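Local coordinates for hemolysin activator protein CdiB (Acinetobacter baumannii ACICU, PDB 6WIL) that probably transports a partner toxin of the contact-dependent growth inhibition system across the outer membrane, as a 16-stranded barrel of the Omp85 superfamily with POTRA domains, at residues T33-T38 and V169-L174; Q176-L181 and V187-T192; R321-S324 and K330-V333. All blocks are in the same frame, centred on the assembly; numbering follows the deposited sequence.

Contact 1: T33-T38 and V169-L174. With SO4 (sulfate ion), chain B.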
loop_
_atom_site.group_PDB
_atom_site.type_symbol
_atom_site.label_atom_id
_atom_site.label_comp_id
_atom_site.label_asym_id
_atom_site.label_seq_id
_atom_site.Cartn_x
_atom_site.Cartn_y
_atom_site.Cartn_z
ATOM N N THR A 33 9.136 9.051 -5.485
ATOM C CA THR A 33 8.493 10.346 -5.331
ATOM C C THR A 33 7.630 10.648 -6.555
ATOM O O THR A 33 8.052 10.396 -7.690
ATOM C CB THR A 33 9.551 11.436 -5.143
ATOM O OG1 THR A 33 10.403 11.089 -4.045
ATOM C CG2 THR A 33 8.903 12.786 -4.866
ATOM N N PRO A 34 6.414 11.157 -6.365
ATOM C CA PRO A 34 5.560 11.467 -7.518
ATOM C C PRO A 34 6.140 12.571 -8.390
ATOM O O PRO A 34 6.913 13.418 -7.934
ATOM C CB PRO A 34 4.236 11.901 -6.875
ATOM C CG PRO A 34 4.567 12.214 -5.450
ATOM C CD PRO A 34 5.691 11.300 -5.090
ATOM N N TYR A 35 5.756 12.545 -9.667
ATOM C CA TYR A 35 6.224 13.513 -10.652
ATOM C C TYR A 35 5.268 13.503 -11.839
ATOM O O TYR A 35 4.382 12.652 -11.939
ATOM C CB TYR A 35 7.659 13.206 -11.102
ATOM C CG TYR A 35 7.826 11.833 -11.717
ATOM C CD1 TYR A 35 7.633 11.629 -13.080
ATOM C CD2 TYR A 35 8.172 10.737 -10.935
ATOM C CE1 TYR A 35 7.779 10.375 -13.645
ATOM C CE2 TYR A 35 8.321 9.480 -11.491
ATOM C CZ TYR A 35 8.124 9.304 -12.845
ATOM O OH TYR A 35 8.268 8.055 -13.400
ATOM N N GLN A 36 5.467 14.468 -12.750
ATOM C CA GLN A 36 4.703 14.571 -14.002
ATOM C C GLN A 36 5.696 14.761 -15.150
ATOM O O GLN A 36 5.864 15.865 -15.672
ATOM C CB GLN A 36 3.684 15.706 -13.942
ATOM C CG GLN A 36 2.510 15.436 -13.025
ATOM C CD GLN A 36 1.342 16.363 -13.294
ATOM O OE1 GLN A 36 0.350 15.966 -13.905
ATOM N NE2 GLN A 36 1.454 17.605 -12.838
ATOM N N ASN A 37 6.342 13.663 -15.548
ATOM C CA ASN A 37 7.407 13.745 -16.544
ATOM C C ASN A 37 6.860 14.026 -17.939
ATOM O O ASN A 37 7.434 14.832 -18.683
ATOM C CB ASN A 37 8.228 12.455 -16.526
ATOM C CG ASN A 37 9.049 12.264 -17.784
ATOM O OD1 ASN A 37 10.099 12.884 -17.958
ATOM N ND2 ASN A 37 8.577 11.393 -18.668
ATOM N N THR A 38 5.759 13.374 -18.319
ATOM C CA THR A 38 5.148 13.609 -19.629
ATOM C C THR A 38 4.348 14.908 -19.548
ATOM O O THR A 38 3.118 14.930 -19.449
ATOM C CB THR A 38 4.286 12.425 -20.061
ATOM O OG1 THR A 38 3.462 12.805 -21.171
ATOM C CG2 THR A 38 3.412 11.921 -18.912
ATOM N N VAL A 169 15.577 1.375 -22.411
ATOM C CA VAL A 169 15.372 2.165 -21.201
ATOM C C VAL A 169 13.912 2.589 -21.109
ATOM O O VAL A 169 13.392 3.274 -21.998
ATOM C CB VAL A 169 16.298 3.387 -21.184
ATOM C CG1 VAL A 169 15.922 4.314 -20.040
ATOM C CG2 VAL A 169 17.747 2.949 -21.070
ATOM N N ASN A 170 13.248 2.190 -20.024
ATOM C CA ASN A 170 11.875 2.590 -19.743
ATOM C C ASN A 170 11.775 3.080 -18.305
ATOM O O ASN A 170 12.250 2.410 -17.382
ATOM C CB ASN A 170 10.896 1.440 -19.972
ATOM C CG ASN A 170 9.465 1.918 -20.076
ATOM O OD1 ASN A 170 8.841 2.269 -19.075
ATOM N ND2 ASN A 170 8.939 1.943 -21.295
ATOM N N LEU A 171 11.138 4.239 -18.117
ATOM C CA LEU A 171 11.066 4.865 -16.803
ATOM C C LEU A 171 10.196 4.087 -15.821
ATOM O O LEU A 171 10.388 4.218 -14.608
ATOM C CB LEU A 171 10.543 6.296 -16.940
ATOM C CG LEU A 171 10.604 7.194 -15.704
ATOM C CD1 LEU A 171 12.034 7.316 -15.193
ATOM C CD2 LEU A 171 10.028 8.563 -16.023
ATOM N N LYS A 172 9.244 3.289 -16.311
ATOM C CA LYS A 172 8.418 2.492 -15.408
ATOM C C LYS A 172 9.234 1.385 -14.752
ATOM O O LYS A 172 9.034 1.075 -13.572
ATOM C CB LYS A 172 7.225 1.900 -16.158
ATOM C CG LYS A 172 6.109 2.887 -16.458
ATOM C CD LYS A 172 4.945 2.188 -17.146
ATOM C CE LYS A 172 4.758 2.687 -18.569
ATOM N NZ LYS A 172 4.238 4.086 -18.600
ATOM N N ARG A 173 10.157 0.781 -15.503
ATOM C CA ARG A 173 11.013 -0.261 -14.954
ATOM C C ARG A 173 12.121 0.313 -14.081
ATOM O O ARG A 173 12.504 -0.314 -13.087
ATOM C CB ARG A 173 11.600 -1.103 -16.087
ATOM C CG ARG A 173 10.529 -1.711 -16.976
ATOM C CD ARG A 173 11.098 -2.683 -17.992
ATOM N NE ARG A 173 10.028 -3.415 -18.659
ATOM C CZ ARG A 173 9.666 -4.657 -18.357
ATOM N NH1 ARG A 173 10.303 -5.324 -17.405
ATOM N NH2 ARG A 173 8.671 -5.234 -19.014
ATOM N N LEU A 174 12.638 1.495 -14.425
ATOM C CA LEU A 174 13.597 2.158 -13.545
ATOM C C LEU A 174 12.971 2.460 -12.190
ATOM O O LEU A 174 13.589 2.234 -11.143
ATOM C CB LEU A 174 14.110 3.446 -14.189
ATOM C CG LEU A 174 14.815 3.358 -15.542
ATOM C CD1 LEU A 174 15.488 4.685 -15.875
ATOM C CD2 LEU A 174 15.820 2.220 -15.555
HETATM S S SO4 B . 8.130 -8.570 -16.660
HETATM O O1 SO4 B . 7.232 -7.469 -16.999
HETATM O O2 SO4 B . 7.497 -9.415 -15.650
HETATM O O3 SO4 B . 9.386 -8.025 -16.144
HETATM O O4 SO4 B . 8.408 -9.371 -17.849
#
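This is a small surface contact between the N-terminal linker, which leaves helix 8-27 and runs toward the POTRA domains, and the start of helix 171-181 in the POTRA domain next to the barrel. Tyr35 and Leu171 reach for each other from opposite directions. Leu171 uses its branch CD2, which lies 3.7 Å from CE1 of Tyr35 and even nearer to the hydroxyl. The methyl meets the ring obliquely. Leu171 CG is anti to the backbone N (chi1 -170°), which carries the methyl toward the linker. The Tyr35 hydroxyl also bonds to Asp175, one turn further along the helix, so the ring is held at its polar end as well as by packing. Asn37 ND2 adds a looser touch on the same CD2, at 4.1 Å. Asn170 is the N-cap, just before the helix; Asn170 OD1 accepts from Lys172 N at 3.0 Å, with the donor in the carbonyl plane on a lone pair. On another side of the helix the extended Arg173 reaches a sulfate, probably from the crystallisation liquor. Arg173 NH1 donates to sulfate O3 at 3.1 Å, with O3 in the guanidinium plane and the bond nearly straight (164°).

Contact 2: Q176-L181 and V187-T192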
loop_
_atom_site.group_PDB
_atom_site.type_symbol
_atom_site.label_atom_id
_atom_site.label_comp_id
_atom_site.label_asym_id
_atom_site.label_seq_id
_atom_site.Cartn_x
_atom_site.Cartn_y
_atom_site.Cartn_z
ATOM N N GLN A 176 10.326 1.017 -10.769
ATOM C CA GLN A 176 10.050 -0.222 -10.054
ATOM C C GLN A 176 11.308 -0.756 -9.386
ATOM O O GLN A 176 11.310 -1.062 -8.187
ATOM C CB GLN A 176 9.470 -1.260 -11.011
ATOM C CG GLN A 176 9.005 -2.517 -10.313
ATOM C CD GLN A 176 7.872 -2.242 -9.340
ATOM O OE1 GLN A 176 7.092 -1.306 -9.528
ATOM N NE2 GLN A 176 7.782 -3.053 -8.289
ATOM N N GLY A 177 12.395 -0.872 -10.152
ATOM C CA GLY A 177 13.644 -1.344 -9.582
ATOM C C GLY A 177 14.181 -0.424 -8.502
ATOM O O GLY A 177 14.704 -0.884 -7.484
ATOM N N LEU A 178 14.057 0.888 -8.707
ATOM C CA LEU A 178 14.467 1.837 -7.677
ATOM C C LEU A 178 13.678 1.633 -6.387
ATOM O O LEU A 178 14.241 1.707 -5.289
ATOM C CB LEU A 178 14.301 3.263 -8.196
ATOM C CG LEU A 178 14.614 4.425 -7.259
ATOM C CD1 LEU A 178 15.477 5.442 -7.978
ATOM C CD2 LEU A 178 13.317 5.062 -6.817
ATOM N N GLU A 179 12.371 1.375 -6.497
ATOM C CA GLU A 179 11.561 1.162 -5.301
ATOM C C GLU A 179 11.968 -0.115 -4.581
ATOM O O GLU A 179 12.008 -0.154 -3.346
ATOM C CB GLU A 179 10.079 1.118 -5.667
ATOM C CG GLU A 179 9.372 2.451 -5.543
ATOM C CD GLU A 179 8.050 2.470 -6.285
ATOM O OE1 GLU A 179 7.774 3.469 -6.981
ATOM O OE2 GLU A 179 7.294 1.479 -6.185
ATOM N N ASN A 180 12.276 -1.168 -5.340
ATOM C CA ASN A 180 12.732 -2.416 -4.740
ATOM C C ASN A 180 14.047 -2.228 -3.994
ATOM O O ASN A 180 14.252 -2.816 -2.925
ATOM C CB ASN A 180 12.877 -3.489 -5.817
ATOM C CG ASN A 180 11.545 -3.912 -6.388
ATOM O OD1 ASN A 180 10.497 -3.602 -5.826
ATOM N ND2 ASN A 180 11.576 -4.640 -7.499
ATOM N N LEU A 181 14.951 -1.408 -4.537
ATOM C CA LEU A 181 16.237 -1.198 -3.879
ATOM C C LEU A 181 16.107 -0.286 -2.667
ATOM O O LEU A 181 16.921 -0.373 -1.741
ATOM C CB LEU A 181 17.258 -0.617 -4.859
ATOM C CG LEU A 181 17.680 -1.481 -6.047
ATOM C CD1 LEU A 181 18.868 -0.862 -6.785
ATOM C CD2 LEU A 181 18.002 -2.890 -5.592
ATOM N N VAL A 187 19.092 5.165 -1.996
ATOM C CA VAL A 187 19.446 5.029 -3.405
ATOM C C VAL A 187 19.543 6.402 -4.053
ATOM O O VAL A 187 18.716 7.284 -3.796
ATOM C CB VAL A 187 18.428 4.145 -4.156
ATOM C CG1 VAL A 187 18.802 4.027 -5.625
ATOM C CG2 VAL A 187 18.349 2.773 -3.518
ATOM N N ASP A 188 20.564 6.579 -4.889
ATOM C CA ASP A 188 20.673 7.714 -5.797
ATOM C C ASP A 188 20.808 7.155 -7.206
ATOM O O ASP A 188 21.701 6.343 -7.471
ATOM C CB ASP A 188 21.866 8.605 -5.434
ATOM C CG ASP A 188 21.839 9.950 -6.152
ATOM O OD1 ASP A 188 21.949 9.978 -7.398
ATOM O OD2 ASP A 188 21.699 10.983 -5.463
HETATM N N MSE A 189 19.912 7.564 -8.096
HETATM C CA MSE A 189 19.882 7.026 -9.450
HETATM C C MSE A 189 20.038 8.158 -10.466
HETATM O O MSE A 189 19.330 9.164 -10.407
HETATM C CB MSE A 189 18.576 6.247 -9.684
HETATM C CG MSE A 189 18.545 5.382 -10.946
HETATM SE SE MSE A 189 16.853 4.410 -11.256
HETATM C CE MSE A 189 17.172 2.813 -10.168
ATOM N N GLN A 190 20.988 7.993 -11.385
ATOM C CA GLN A 190 21.233 8.955 -12.448
ATOM C C GLN A 190 21.378 8.229 -13.776
ATOM O O GLN A 190 21.883 7.105 -13.838
ATOM C CB GLN A 190 22.491 9.792 -12.179
ATOM C CG GLN A 190 22.274 10.934 -11.203
ATOM C CD GLN A 190 23.577 11.502 -10.672
ATOM O OE1 GLN A 190 24.617 10.846 -10.714
ATOM N NE2 GLN A 190 23.524 12.729 -10.168
ATOM N N ILE A 191 20.917 8.884 -14.838
ATOM C CA ILE A 191 21.071 8.407 -16.208
ATOM C C ILE A 191 22.098 9.290 -16.901
ATOM O O ILE A 191 22.000 10.523 -16.849
ATOM C CB ILE A 191 19.733 8.422 -16.967
ATOM C CG1 ILE A 191 18.850 7.248 -16.537
ATOM C CG2 ILE A 191 19.971 8.413 -18.475
ATOM C CD1 ILE A 191 19.244 5.924 -17.157
ATOM N N THR A 192 23.083 8.665 -17.538
ATOM C CA THR A 192 24.121 9.361 -18.281
ATOM C C THR A 192 24.337 8.659 -19.612
ATOM O O THR A 192 24.102 7.450 -19.727
ATOM C CB THR A 192 25.456 9.411 -17.515
ATOM O OG1 THR A 192 25.918 8.077 -17.268
ATOM C CG2 THR A 192 25.302 10.150 -16.192
#
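Two carbonyl oxygens, Gly160 O and Gly280 O, accept from Asn180 ND2 on helix 176-181, while the neighbouring side chains Leu178 and Leu181 pack against Val187 and Met189 of strand 187-192. Glu179 OE1 is also gripped twice, by a salt bridge to Arg325 and by the backbone N of Gln32. These polar groups tie the helix to its surroundings, and the side toward the strand is apolar. Leu178 and Leu181, three residues apart on the helix, both turn toward the strand. The unit belongs to a POTRA domain. Its helix 171-181 turns back through a short loop into strand 185-193 and lies over it, nearly antiparallel. The two short axes come within 9.3 Å and make an angle of 160°. Strand 185-193 pairs on with strand 204-213, and Met189 also touches Leu207 and Leu209 there. Met189, present as selenomethionine, makes the main contact with Leu178. Its chain is extended to SE and then bends at chi3 (-85°), which turns the methyl toward the base of the Leu178 side chain. CE of Met189 ends 3.5 Å from Leu178 CB. Leu178 crosses this chain at a slant, with CD1 3.7 Å from Met189 SE and 3.6 Å from Met189 CB. Val187, two residues earlier on the same side of the strand, covers the helix end. Its CG2 meets Leu181 CB at 3.8 Å, and its CG1 approaches Leu178 CD1 more loosely, at 4.3 Å.

Contact 3: R321-S324 and K330-V333. With SO4 (sulfate ion), chain B.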
loop_
_atom_site.group_PDB
_atom_site.type_symbol
_atom_site.label_atom_id
_atom_site.label_comp_id
_atom_site.label_asym_id
_atom_site.label_seq_id
_atom_site.Cartn_x
_atom_site.Cartn_y
_atom_site.Cartn_z
ATOM N N ARG A 321 1.540 -8.442 -8.027
ATOM C CA ARG A 321 2.254 -8.018 -9.222
ATOM C C ARG A 321 1.783 -6.630 -9.613
ATOM O O ARG A 321 0.578 -6.395 -9.735
ATOM C CB ARG A 321 2.032 -8.995 -10.381
ATOM C CG ARG A 321 3.043 -8.847 -11.507
ATOM C CD ARG A 321 2.393 -9.004 -12.872
ATOM N NE ARG A 321 3.371 -9.329 -13.908
ATOM C CZ ARG A 321 4.121 -8.434 -14.541
ATOM N NH1 ARG A 321 4.016 -7.144 -14.250
ATOM N NH2 ARG A 321 4.984 -8.830 -15.467
ATOM N N VAL A 322 2.731 -5.713 -9.802
ATOM C CA VAL A 322 2.395 -4.392 -10.320
ATOM C C VAL A 322 1.985 -4.534 -11.779
ATOM O O VAL A 322 2.749 -5.045 -12.606
ATOM C CB VAL A 322 3.571 -3.420 -10.166
ATOM C CG1 VAL A 322 3.284 -2.130 -10.917
ATOM C CG2 VAL A 322 3.836 -3.136 -8.695
ATOM N N ILE A 323 0.774 -4.085 -12.099
ATOM C CA ILE A 323 0.232 -4.237 -13.443
ATOM C C ILE A 323 0.300 -2.910 -14.193
ATOM O O ILE A 323 0.361 -2.890 -15.428
ATOM C CB ILE A 323 -1.210 -4.774 -13.393
ATOM C CG1 ILE A 323 -2.087 -3.882 -12.519
ATOM C CG2 ILE A 323 -1.240 -6.202 -12.872
ATOM C CD1 ILE A 323 -3.511 -4.366 -12.410
ATOM N N SER A 324 0.297 -1.798 -13.458
ATOM C CA SER A 324 0.324 -0.474 -14.062
ATOM C C SER A 324 0.895 0.527 -13.070
ATOM O O SER A 324 0.546 0.502 -11.887
ATOM C CB SER A 324 -1.077 -0.033 -14.497
ATOM O OG SER A 324 -1.181 1.381 -14.525
ATOM N N LYS A 330 0.193 3.853 -8.893
ATOM C CA LYS A 330 0.728 2.500 -8.831
ATOM C C LYS A 330 -0.424 1.543 -8.565
ATOM O O LYS A 330 -1.167 1.726 -7.598
ATOM C CB LYS A 330 1.798 2.382 -7.740
ATOM C CG LYS A 330 2.488 1.036 -7.664
ATOM C CD LYS A 330 3.758 1.139 -6.827
ATOM C CE LYS A 330 4.289 -0.229 -6.444
ATOM N NZ LYS A 330 5.571 -0.135 -5.696
ATOM N N THR A 331 -0.574 0.535 -9.426
ATOM C CA THR A 331 -1.673 -0.419 -9.348
ATOM C C THR A 331 -1.122 -1.836 -9.375
ATOM O O THR A 331 -0.226 -2.146 -10.165
ATOM C CB THR A 331 -2.665 -0.235 -10.512
ATOM O OG1 THR A 331 -3.165 1.108 -10.519
ATOM C CG2 THR A 331 -3.836 -1.204 -10.383
ATOM N N SER A 332 -1.672 -2.701 -8.524
ATOM C CA SER A 332 -1.208 -4.078 -8.469
ATOM C C SER A 332 -2.367 -5.004 -8.132
ATOM O O SER A 332 -3.337 -4.603 -7.484
ATOM C CB SER A 332 -0.072 -4.238 -7.450
ATOM O OG SER A 332 -0.352 -3.524 -6.260
ATOM N N VAL A 333 -2.260 -6.244 -8.601
ATOM C CA VAL A 333 -3.180 -7.315 -8.241
ATOM C C VAL A 333 -2.433 -8.282 -7.335
ATOM O O VAL A 333 -1.216 -8.459 -7.458
ATOM C CB VAL A 333 -3.745 -8.043 -9.482
ATOM C CG1 VAL A 333 -4.600 -7.096 -10.304
ATOM C CG2 VAL A 333 -2.617 -8.612 -10.333
HETATM S S SO4 B . 8.130 -8.570 -16.660
HETATM O O1 SO4 B . 7.232 -7.469 -16.999
HETATM O O2 SO4 B . 7.497 -9.415 -15.650
HETATM O O3 SO4 B . 9.386 -8.025 -16.144
HETATM O O4 SO4 B . 8.408 -9.371 -17.849
#
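Thr331 N donates to Ser324 O at 2.7 Å, the shortest bond between the two strands. Arg321 and Val333 form a hydrogen-bonded pair with two bonds, Arg321 N to Val333 O at 2.8 Å and Val333 N to Arg321 O at 3.1 Å. Between these pairs Thr331 O takes Ile323 N at 2.9 Å and, weakly, Ser324 N at 3.4 Å. Two residues of one strand thus face one residue of the other, a classic beta bulge. Ile323 has the backbone turn expected of its first position (phi -104°, psi -26°). The bulge sits near the turn of a hairpin, strands 308-326 and 329-346, in the 16-stranded barrel. The Arg321 side chain leads away from the sheet. Its NH1 folds back to Val322 O at 3.0 Å, with that oxygen in the guanidinium plane, and its NH2 binds O1 of a sulfate ion, probably from the crystallisation liquor, at 3.0 Å. The grip on Val322 O should limit rotation of the guanidinium. Val322 and Ser332 point to one face of the sheet and are buried. There Val322 CG2 meets CE of the extended Lys330 at about a right angle, and the lysine runs on to Glu179 and Gln31. On the other face Thr331 OG1 bonds to His367, and Ser324 OG to His329. Ile323 lies on the surface. Its CG1 stands between the backbone N and the carbonyl carbon (chi1 55°), which swings CD1 over the partner strand, against CG2 of Thr331 and 3.6 Å from Val333 CG1.

From the N terminus the chain leaves helix 8-27 and enters the linker. Contact 1 closes a long loop, bringing this linker back to helix 171-181 after the first POTRA domain has been traversed. Contact 2 opens on the same helix and closes a short turn to strand 185-193. Contact 3 follows much later and closes a barrel hairpin. The three run in series; none nests or crosses. Contacts 1 and 2 touch through Leu174, which packs on Met189 and Ile191. Helix 171-181 also meets the barrel: Glu179 of contact 2 pairs with Lys330 of contact 3, though this bridge is modelled very short. One sulfate spans Arg173 and Arg321 of contacts 1 and 3.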